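Local coordinates for succinoglycan biosynthesis protein (Bacillus cereus ATCC 14579, PDB 2QGM) that is of unproven function, named for succinoglycan biosynthesis but belonging to the erythromycin esterase-like family, and so possibly a hydrolase, at residues Tyr76-Asn82 with Thr301-Asn307; Tyr186-His190 with Glu252-Ala256. All coordinates share one frame; numbering follows the deposited sequence.

Contact 1 lies at the heart of the chain, about 5 Å from its centre, whereas contact 2 lies on the surface, about 27 Å from the centre of the chain. The contact centres are about 30 Å apart and their nearest atoms about 11 Å, so the two do not touch. Along the chain contact 2 is nested inside contact 1: strands 76-79 and 301-304 pair across 221 intervening residues, within which helices 177-190 and 253-269 meet. Contact 1 ends in buried polar side chains, Glu81, His306 and Asn307, probably the likelier functional region; contact 2, far from it, joins peripheral helices through tyrosines and one weak polar bond.

Contact 1. Residues Tyr76-Asn82 with Thr301-Asn307; sequences YVGLGEN and TMVWAHN
Leu79 N donates to Val303 O over 2.7 Å, nearly straight at 175°, and Gly78 CA makes a CA-H...O contact with the same oxygen at 3.5 Å. Val77 uses both its polar backbone atoms, its N meeting Thr301 O and its O meeting the N of Val303; a weak bond from Ala305 N to Leu79 O follows.

These bonds join strands 76-79 and 301-304, which run parallel, their short axes 4.6 Å apart and inclined by 19°. Both are interior members of the mixed eight-stranded sheet, with 336-344 beyond 76-79 and 108-111 beyond 301-304. Helix 276-297 covers the face bearing Tyr76 and Val303, and helix 87-104 packs against Met302, a selenomethionine, on the other.

Where the strands end, the Glu81 side chain crosses that of Trp304 at about a right angle, with OE1 3.1 Å from Trp304 NE1. Lys93 forms a salt bridge with OE1 and Tyr140 bonds to OE2, while Trp304 NE1 also bonds to Tyr140. Glu81 and His84, the latter edge-to-face with His306, lie in a Gly-Glu-x-x-His segment, so in this erythromycin esterase-like protein the C-terminal strand ends probably face the functional pocket.

Glu81 O receives the backbone N of Asn307 at 3.2 Å, from above the carbonyl plane, and lies over the centre of the His306 ring, 3.4 Å above it. With CG of His306 anti to the backbone N (chi1 -167°), the imidazole is carried out beneath Glu81; its NE2 bonds to Ile410 O and its ND1 caps Ile308 N at the start of helix 307-310.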
ATOM      1  N   TYR A  76       5.629   8.189  -9.148  1.00 14.46           N
ATOM      2  CA  TYR A  76       4.894   7.468  -8.106  1.00 14.29           C
ATOM      3  C   TYR A  76       3.849   6.546  -8.713  1.00 14.47           C
ATOM      4  O   TYR A  76       3.029   6.981  -9.526  1.00 14.65           O
ATOM      5  CB  TYR A  76       4.158   8.415  -7.160  1.00 14.01           C
ATOM      6  CG  TYR A  76       5.037   9.314  -6.335  1.00 15.90           C
ATOM      7  CD1 TYR A  76       5.618  10.448  -6.891  1.00 16.05           C
ATOM      8  CD2 TYR A  76       5.230   9.072  -4.979  1.00 14.38           C
ATOM      9  CE1 TYR A  76       6.363  11.328  -6.117  1.00 16.81           C
ATOM     10  CE2 TYR A  76       5.974   9.950  -4.187  1.00 13.59           C
ATOM     11  CZ  TYR A  76       6.530  11.080  -4.765  1.00 16.43           C
ATOM     12  OH  TYR A  76       7.208  12.001  -3.995  1.00 16.28           O
ATOM     13  N   VAL A  77       3.869   5.275  -8.324  1.00 14.82           N
ATOM     14  CA  VAL A  77       2.885   4.323  -8.836  1.00 14.58           C
ATOM     15  C   VAL A  77       2.189   3.605  -7.686  1.00 16.40           C
ATOM     16  O   VAL A  77       2.848   2.985  -6.850  1.00 16.56           O
ATOM     17  CB  VAL A  77       3.532   3.258  -9.768  1.00 15.87           C
ATOM     18  CG1 VAL A  77       2.532   2.142 -10.067  1.00 19.18           C
ATOM     19  CG2 VAL A  77       3.980   3.897 -11.074  1.00 16.35           C
ATOM     20  N   GLY A  78       0.860   3.694  -7.645  1.00 15.89           N
ATOM     21  CA  GLY A  78       0.105   3.016  -6.605  1.00 15.39           C
ATOM     22  C   GLY A  78      -0.312   1.661  -7.135  1.00 16.46           C
ATOM     23  O   GLY A  78      -0.868   1.575  -8.226  1.00 18.45           O
ATOM     24  N   LEU A  79      -0.041   0.603  -6.374  1.00 15.37           N
ATOM     25  CA  LEU A  79      -0.371  -0.759  -6.786  1.00 15.37           C
ATOM     26  C   LEU A  79      -1.361  -1.367  -5.801  1.00 15.44           C
ATOM     27  O   LEU A  79      -0.977  -1.832  -4.728  1.00 15.36           O
ATOM     28  CB  LEU A  79       0.895  -1.622  -6.818  1.00 16.53           C
ATOM     29  CG  LEU A  79       2.094  -1.105  -7.614  1.00 20.43           C
ATOM     30  CD1 LEU A  79       3.330  -1.932  -7.267  1.00 20.00           C
ATOM     31  CD2 LEU A  79       1.793  -1.173  -9.107  1.00 20.31           C
ATOM     32  N   GLY A  80      -2.635  -1.376  -6.174  1.00 14.62           N
ATOM     33  CA  GLY A  80      -3.650  -1.918  -5.283  1.00 15.14           C
ATOM     34  C   GLY A  80      -3.889  -3.416  -5.339  1.00 15.69           C
ATOM     35  O   GLY A  80      -3.272  -4.138  -6.123  1.00 17.29           O
ATOM     36  N   GLU A  81      -4.781  -3.874  -4.467  1.00 16.23           N
ATOM     37  CA  GLU A  81      -5.188  -5.272  -4.394  1.00 15.86           C
ATOM     38  C   GLU A  81      -6.667  -5.290  -4.023  1.00 16.24           C
ATOM     39  O   GLU A  81      -7.102  -4.598  -3.089  1.00 16.29           O
ATOM     40  CB  GLU A  81      -4.333  -6.043  -3.371  1.00 14.41           C
ATOM     41  CG  GLU A  81      -4.113  -5.322  -2.053  1.00 16.38           C
ATOM     42  CD  GLU A  81      -3.024  -5.975  -1.226  1.00 20.86           C
ATOM     43  OE1 GLU A  81      -1.942  -6.247  -1.786  1.00 18.40           O
ATOM     44  OE2 GLU A  81      -3.238  -6.210  -0.015  1.00 18.95           O
ATOM     45  N   ASN A  82      -7.444  -6.066  -4.777  1.00 14.57           N
ATOM     46  CA  ASN A  82      -8.882  -6.148  -4.562  1.00 16.26           C
ATOM     47  C   ASN A  82      -9.261  -6.705  -3.195  1.00 15.80           C
ATOM     48  O   ASN A  82     -10.287  -6.331  -2.627  1.00 14.88           O
ATOM     49  CB  ASN A  82      -9.537  -6.980  -5.668  1.00 15.80           C
ATOM     50  CG  ASN A  82     -10.939  -6.502  -5.986  1.00 19.62           C
ATOM     51  OD1 ASN A  82     -11.520  -5.726  -5.226  1.00 20.39           O
ATOM     52  ND2 ASN A  82     -11.489  -6.954  -7.110  1.00 16.83           N
ATOM     53  N   THR A 301       9.084   5.754  -6.849  1.00 13.47           N
ATOM     54  CA  THR A 301       8.371   5.111  -5.751  1.00 13.79           C
ATOM     55  C   THR A 301       7.120   4.315  -6.062  1.00 12.87           C
ATOM     56  O   THR A 301       6.239   4.748  -6.801  1.00 12.45           O
ATOM     57  CB  THR A 301       7.984   6.156  -4.700  1.00 13.45           C
ATOM     58  OG1 THR A 301       9.163   6.847  -4.292  1.00 13.07           O
ATOM     59  CG2 THR A 301       7.338   5.496  -3.488  1.00 16.59           C
HETATM   60  N   MSE A 302       7.057   3.134  -5.459  1.00 12.17           N
HETATM   61  CA  MSE A 302       5.923   2.242  -5.609  1.00 13.52           C
HETATM   62  C   MSE A 302       5.170   2.216  -4.283  1.00 14.31           C
HETATM   63  O   MSE A 302       5.781   2.100  -3.224  1.00 14.47           O
HETATM   64  CB  MSE A 302       6.399   0.829  -5.933  1.00 14.84           C
HETATM   65  CG  MSE A 302       7.188   0.689  -7.234  1.00 13.70           C
HETATM   66 SE   MSE A 302       8.111  -1.031  -7.306  1.00 23.80          SE
HETATM   67  CE  MSE A 302       9.555  -0.584  -6.118  1.00 13.46           C
ATOM     68  N   VAL A 303       3.850   2.343  -4.342  1.00 12.88           N
ATOM     69  CA  VAL A 303       3.034   2.291  -3.136  1.00 14.08           C
ATOM     70  C   VAL A 303       2.164   1.033  -3.216  1.00 12.76           C
ATOM     71  O   VAL A 303       1.271   0.921  -4.058  1.00 13.66           O
ATOM     72  CB  VAL A 303       2.141   3.542  -2.994  1.00 14.89           C
ATOM     73  CG1 VAL A 303       1.220   3.408  -1.768  1.00 14.75           C
ATOM     74  CG2 VAL A 303       3.025   4.772  -2.855  1.00 16.51           C
ATOM     75  N   TRP A 304       2.467   0.078  -2.347  1.00 13.62           N
ATOM     76  CA  TRP A 304       1.742  -1.187  -2.284  1.00 13.84           C
ATOM     77  C   TRP A 304       0.730  -1.090  -1.153  1.00 13.13           C
ATOM     78  O   TRP A 304       1.103  -0.928   0.011  1.00 12.81           O
ATOM     79  CB  TRP A 304       2.726  -2.329  -2.008  1.00 15.32           C
ATOM     80  CG  TRP A 304       2.098  -3.683  -1.795  1.00 16.88           C
ATOM     81  CD1 TRP A 304       1.178  -4.027  -0.849  1.00 17.39           C
ATOM     82  CD2 TRP A 304       2.420  -4.892  -2.499  1.00 16.91           C
ATOM     83  NE1 TRP A 304       0.912  -5.379  -0.915  1.00 18.38           N
ATOM     84  CE2 TRP A 304       1.662  -5.930  -1.921  1.00 17.67           C
ATOM     85  CE3 TRP A 304       3.279  -5.196  -3.564  1.00 16.95           C
ATOM     86  CZ2 TRP A 304       1.736  -7.255  -2.368  1.00 18.10           C
ATOM     87  CZ3 TRP A 304       3.355  -6.513  -4.009  1.00 15.49           C
ATOM     88  CH2 TRP A 304       2.586  -7.525  -3.411  1.00 18.98           C
ATOM     89  N   ALA A 305      -0.551  -1.190  -1.483  1.00 12.31           N
ATOM     90  CA  ALA A 305      -1.587  -1.092  -0.459  1.00 11.49           C
ATOM     91  C   ALA A 305      -2.889  -1.607  -1.033  1.00 13.80           C
ATOM     92  O   ALA A 305      -2.943  -2.010  -2.188  1.00 13.76           O
ATOM     93  CB  ALA A 305      -1.744   0.367  -0.027  1.00 15.40           C
ATOM     94  N   HIS A 306      -3.932  -1.609  -0.218  1.00 13.27           N
ATOM     95  CA  HIS A 306      -5.230  -2.055  -0.686  1.00 14.73           C
ATOM     96  C   HIS A 306      -5.751  -1.045  -1.708  1.00 13.73           C
ATOM     97  O   HIS A 306      -5.336   0.111  -1.703  1.00 15.29           O
ATOM     98  CB  HIS A 306      -6.213  -2.131   0.481  1.00 15.01           C
ATOM     99  CG  HIS A 306      -7.478  -2.859   0.152  1.00 17.89           C
ATOM    100  ND1 HIS A 306      -8.467  -2.323  -0.647  1.00 17.46           N
ATOM    101  CD2 HIS A 306      -7.901  -4.102   0.486  1.00 18.61           C
ATOM    102  CE1 HIS A 306      -9.440  -3.204  -0.791  1.00 17.99           C
ATOM    103  NE2 HIS A 306      -9.120  -4.293  -0.112  1.00 17.16           N
ATOM    104  N   ASN A 307      -6.651  -1.481  -2.584  1.00 14.38           N
ATOM    105  CA  ASN A 307      -7.260  -0.587  -3.572  1.00 14.92           C
ATOM    106  C   ASN A 307      -7.757   0.673  -2.877  1.00 16.75           C
ATOM    107  O   ASN A 307      -7.596   1.783  -3.372  1.00 14.41           O
ATOM    108  CB  ASN A 307      -8.480  -1.238  -4.233  1.00 16.36           C
ATOM    109  CG  ASN A 307      -8.121  -2.148  -5.389  1.00 13.24           C
ATOM    110  OD1 ASN A 307      -6.989  -2.157  -5.876  1.00 16.24           O
ATOM    111  ND2 ASN A 307      -9.109  -2.908  -5.858  1.00 15.05           N
TER

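Contact 2. Residues Tyr186-His190 with Glu252-Ala256; sequences YVRLH and EYIWA
Tyr186 lies against helix 253-269 along the length of its side chain. Its CB meets the methyl CB of Ala256 at 3.6 Å, and its far end presses on Tyr253, with OH only 3.2 Å from Tyr253 CD2. Between these points Tyr253 CA sits 4.2 Å from the ring centroid, 30° off the normal, an off-centre CH-pi contact. The two tyrosine rings are inclined at 51° with centroids 5.7 Å apart, and CE2 of Tyr186 comes in at the edge of the Tyr253 ring, in its plane.

At the solvent-exposed side of the interface, Glu252 extends its carboxylate across to His190. OE1 lies in the plane of the imidazole at its edge and accepts a weak bond from NE2 at 3.5 Å. Leu189 CD2 touches the same oxygen at 3.7 Å, while its CG lies over one face of the His190 ring, offset toward the rim.

This is surface helix-to-helix packing, joining the C-terminal end of helix 177-190 to the first turn of helix 253-269. The Tyr186 carbonyl receives the N of His190, placing the imidazole one turn beyond the tyrosine. Within the other helix, Ala256 N bonds to Glu252 O. With chi1 at 168° the Tyr253 ring swings away from its own backbone N and carries its hydroxyl to Leu237 O. Leu237 also touches Tyr186, so the loop after helix 220-236 meets both tyrosines.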
ATOM      1  N   TYR A 186      20.710   6.418  17.843  1.00 22.61           N
ATOM      2  CA  TYR A 186      21.356   7.481  17.087  1.00 23.42           C
ATOM      3  C   TYR A 186      21.802   8.613  18.007  1.00 24.15           C
ATOM      4  O   TYR A 186      22.932   9.089  17.912  1.00 25.24           O
ATOM      5  CB  TYR A 186      20.408   8.038  16.024  1.00 24.18           C
ATOM      6  CG  TYR A 186      20.932   9.308  15.392  1.00 24.78           C
ATOM      7  CD1 TYR A 186      21.960   9.266  14.455  1.00 26.10           C
ATOM      8  CD2 TYR A 186      20.441  10.552  15.776  1.00 24.85           C
ATOM      9  CE1 TYR A 186      22.487  10.428  13.911  1.00 25.74           C
ATOM     10  CE2 TYR A 186      20.961  11.727  15.243  1.00 26.13           C
ATOM     11  CZ  TYR A 186      21.986  11.658  14.312  1.00 27.54           C
ATOM     12  OH  TYR A 186      22.516  12.816  13.786  1.00 28.17           O
ATOM     13  N   VAL A 187      20.908   9.042  18.894  1.00 24.47           N
ATOM     14  CA  VAL A 187      21.206  10.117  19.833  1.00 24.75           C
ATOM     15  C   VAL A 187      22.355   9.760  20.775  1.00 26.62           C
ATOM     16  O   VAL A 187      23.233  10.579  21.030  1.00 26.55           O
ATOM     17  CB  VAL A 187      19.966  10.471  20.679  1.00 25.31           C
ATOM     18  CG1 VAL A 187      20.329  11.508  21.744  1.00 25.61           C
ATOM     19  CG2 VAL A 187      18.867  11.003  19.776  1.00 26.60           C
ATOM     20  N   ARG A 188      22.347   8.535  21.288  1.00 28.02           N
ATOM     21  CA  ARG A 188      23.392   8.091  22.210  1.00 30.01           C
ATOM     22  C   ARG A 188      24.776   8.114  21.562  1.00 30.05           C
ATOM     23  O   ARG A 188      25.781   8.365  22.227  1.00 31.18           O
ATOM     24  CB  ARG A 188      23.085   6.675  22.707  1.00 29.54           C
ATOM     25  CG  ARG A 188      24.063   6.151  23.753  1.00 30.72           C
ATOM     26  CD  ARG A 188      23.593   4.824  24.334  1.00 31.98           C
ATOM     27  NE  ARG A 188      23.432   3.809  23.300  1.00 34.24           N
ATOM     28  CZ  ARG A 188      22.292   3.175  23.036  1.00 33.68           C
ATOM     29  NH1 ARG A 188      21.193   3.447  23.734  1.00 31.45           N
ATOM     30  NH2 ARG A 188      22.252   2.270  22.071  1.00 33.30           N
ATOM     31  N   LEU A 189      24.815   7.862  20.260  1.00 29.98           N
ATOM     32  CA  LEU A 189      26.066   7.825  19.521  1.00 31.71           C
ATOM     33  C   LEU A 189      26.506   9.170  18.956  1.00 32.36           C
ATOM     34  O   LEU A 189      27.668   9.564  19.093  1.00 33.80           O
ATOM     35  CB  LEU A 189      25.946   6.805  18.386  1.00 31.41           C
ATOM     36  CG  LEU A 189      27.060   6.640  17.349  1.00 32.71           C
ATOM     37  CD1 LEU A 189      28.383   6.318  18.022  1.00 33.91           C
ATOM     38  CD2 LEU A 189      26.665   5.524  16.398  1.00 32.96           C
ATOM     39  N   HIS A 190      25.573   9.882  18.337  1.00 32.93           N
ATOM     40  CA  HIS A 190      25.890  11.159  17.706  1.00 33.36           C
ATOM     41  C   HIS A 190      25.528  12.432  18.455  1.00 33.41           C
ATOM     42  O   HIS A 190      26.217  13.436  18.301  1.00 34.46           O
ATOM     43  CB  HIS A 190      25.267  11.185  16.309  1.00 33.70           C
ATOM     44  CG  HIS A 190      25.854  10.173  15.374  1.00 36.05           C
ATOM     45  ND1 HIS A 190      27.073  10.350  14.755  1.00 36.48           N
ATOM     46  CD2 HIS A 190      25.401   8.960  14.979  1.00 35.76           C
ATOM     47  CE1 HIS A 190      27.345   9.288  14.013  1.00 37.29           C
ATOM     48  NE2 HIS A 190      26.348   8.432  14.132  1.00 37.64           N
ATOM     49  N   GLU A 252      22.438   6.963   8.887  1.00 32.17           N
ATOM     50  CA  GLU A 252      21.850   6.690  10.196  1.00 30.69           C
ATOM     51  C   GLU A 252      20.904   7.813  10.615  1.00 27.42           C
ATOM     52  O   GLU A 252      19.795   7.558  11.083  1.00 26.79           O
ATOM     53  CB  GLU A 252      22.954   6.532  11.238  1.00 33.07           C
ATOM     54  CG  GLU A 252      23.954   5.433  10.913  1.00 38.87           C
ATOM     55  CD  GLU A 252      25.165   5.487  11.821  1.00 41.68           C
ATOM     56  OE1 GLU A 252      24.979   5.447  13.059  1.00 43.85           O
ATOM     57  OE2 GLU A 252      26.300   5.556  11.300  1.00 44.22           O
ATOM     58  N   TYR A 253      21.353   9.051  10.440  1.00 24.60           N
ATOM     59  CA  TYR A 253      20.557  10.219  10.799  1.00 24.26           C
ATOM     60  C   TYR A 253      19.213  10.301  10.079  1.00 23.23           C
ATOM     61  O   TYR A 253      18.185  10.594  10.692  1.00 22.41           O
ATOM     62  CB  TYR A 253      21.350  11.499  10.532  1.00 22.42           C
ATOM     63  CG  TYR A 253      20.500  12.746  10.600  1.00 23.92           C
ATOM     64  CD1 TYR A 253      20.127  13.422   9.445  1.00 24.07           C
ATOM     65  CD2 TYR A 253      20.041  13.230  11.824  1.00 23.91           C
ATOM     66  CE1 TYR A 253      19.312  14.557   9.504  1.00 26.20           C
ATOM     67  CE2 TYR A 253      19.230  14.358  11.896  1.00 24.35           C
ATOM     68  CZ  TYR A 253      18.868  15.019  10.731  1.00 26.48           C
ATOM     69  OH  TYR A 253      18.074  16.142  10.808  1.00 24.88           O
ATOM     70  N   ILE A 254      19.225  10.057   8.774  1.00 22.79           N
ATOM     71  CA  ILE A 254      18.000  10.119   7.975  1.00 23.15           C
ATOM     72  C   ILE A 254      16.890   9.267   8.575  1.00 21.77           C
ATOM     73  O   ILE A 254      15.770   9.739   8.765  1.00 20.89           O
ATOM     74  CB  ILE A 254      18.231   9.623   6.536  1.00 25.05           C
ATOM     75  CG1 ILE A 254      19.268  10.512   5.837  1.00 29.13           C
ATOM     76  CG2 ILE A 254      16.920   9.647   5.761  1.00 27.55           C
ATOM     77  CD1 ILE A 254      18.827  11.947   5.686  1.00 30.03           C
ATOM     78  N   TRP A 255      17.198   8.011   8.878  1.00 20.64           N
ATOM     79  CA  TRP A 255      16.181   7.125   9.426  1.00 18.14           C
ATOM     80  C   TRP A 255      15.806   7.445  10.865  1.00 17.94           C
ATOM     81  O   TRP A 255      14.684   7.182  11.279  1.00 17.36           O
ATOM     82  CB  TRP A 255      16.615   5.662   9.299  1.00 17.89           C
ATOM     83  CG  TRP A 255      16.513   5.136   7.899  1.00 18.69           C
ATOM     84  CD1 TRP A 255      17.544   4.932   7.020  1.00 18.18           C
ATOM     85  CD2 TRP A 255      15.311   4.778   7.193  1.00 16.25           C
ATOM     86  NE1 TRP A 255      17.054   4.474   5.816  1.00 16.23           N
ATOM     87  CE2 TRP A 255      15.691   4.368   5.897  1.00 17.88           C
ATOM     88  CE3 TRP A 255      13.954   4.762   7.536  1.00 18.37           C
ATOM     89  CZ2 TRP A 255      14.764   3.950   4.937  1.00 17.57           C
ATOM     90  CZ3 TRP A 255      13.021   4.348   6.580  1.00 17.86           C
ATOM     91  CH2 TRP A 255      13.436   3.944   5.293  1.00 17.15           C
ATOM     92  N   ALA A 256      16.733   8.012  11.630  1.00 16.65           N
ATOM     93  CA  ALA A 256      16.432   8.373  13.014  1.00 18.94           C
ATOM     94  C   ALA A 256      15.452   9.545  13.005  1.00 18.58           C
ATOM     95  O   ALA A 256      14.457   9.544  13.739  1.00 16.57           O
ATOM     96  CB  ALA A 256      17.705   8.756  13.752  1.00 19.29           C
TER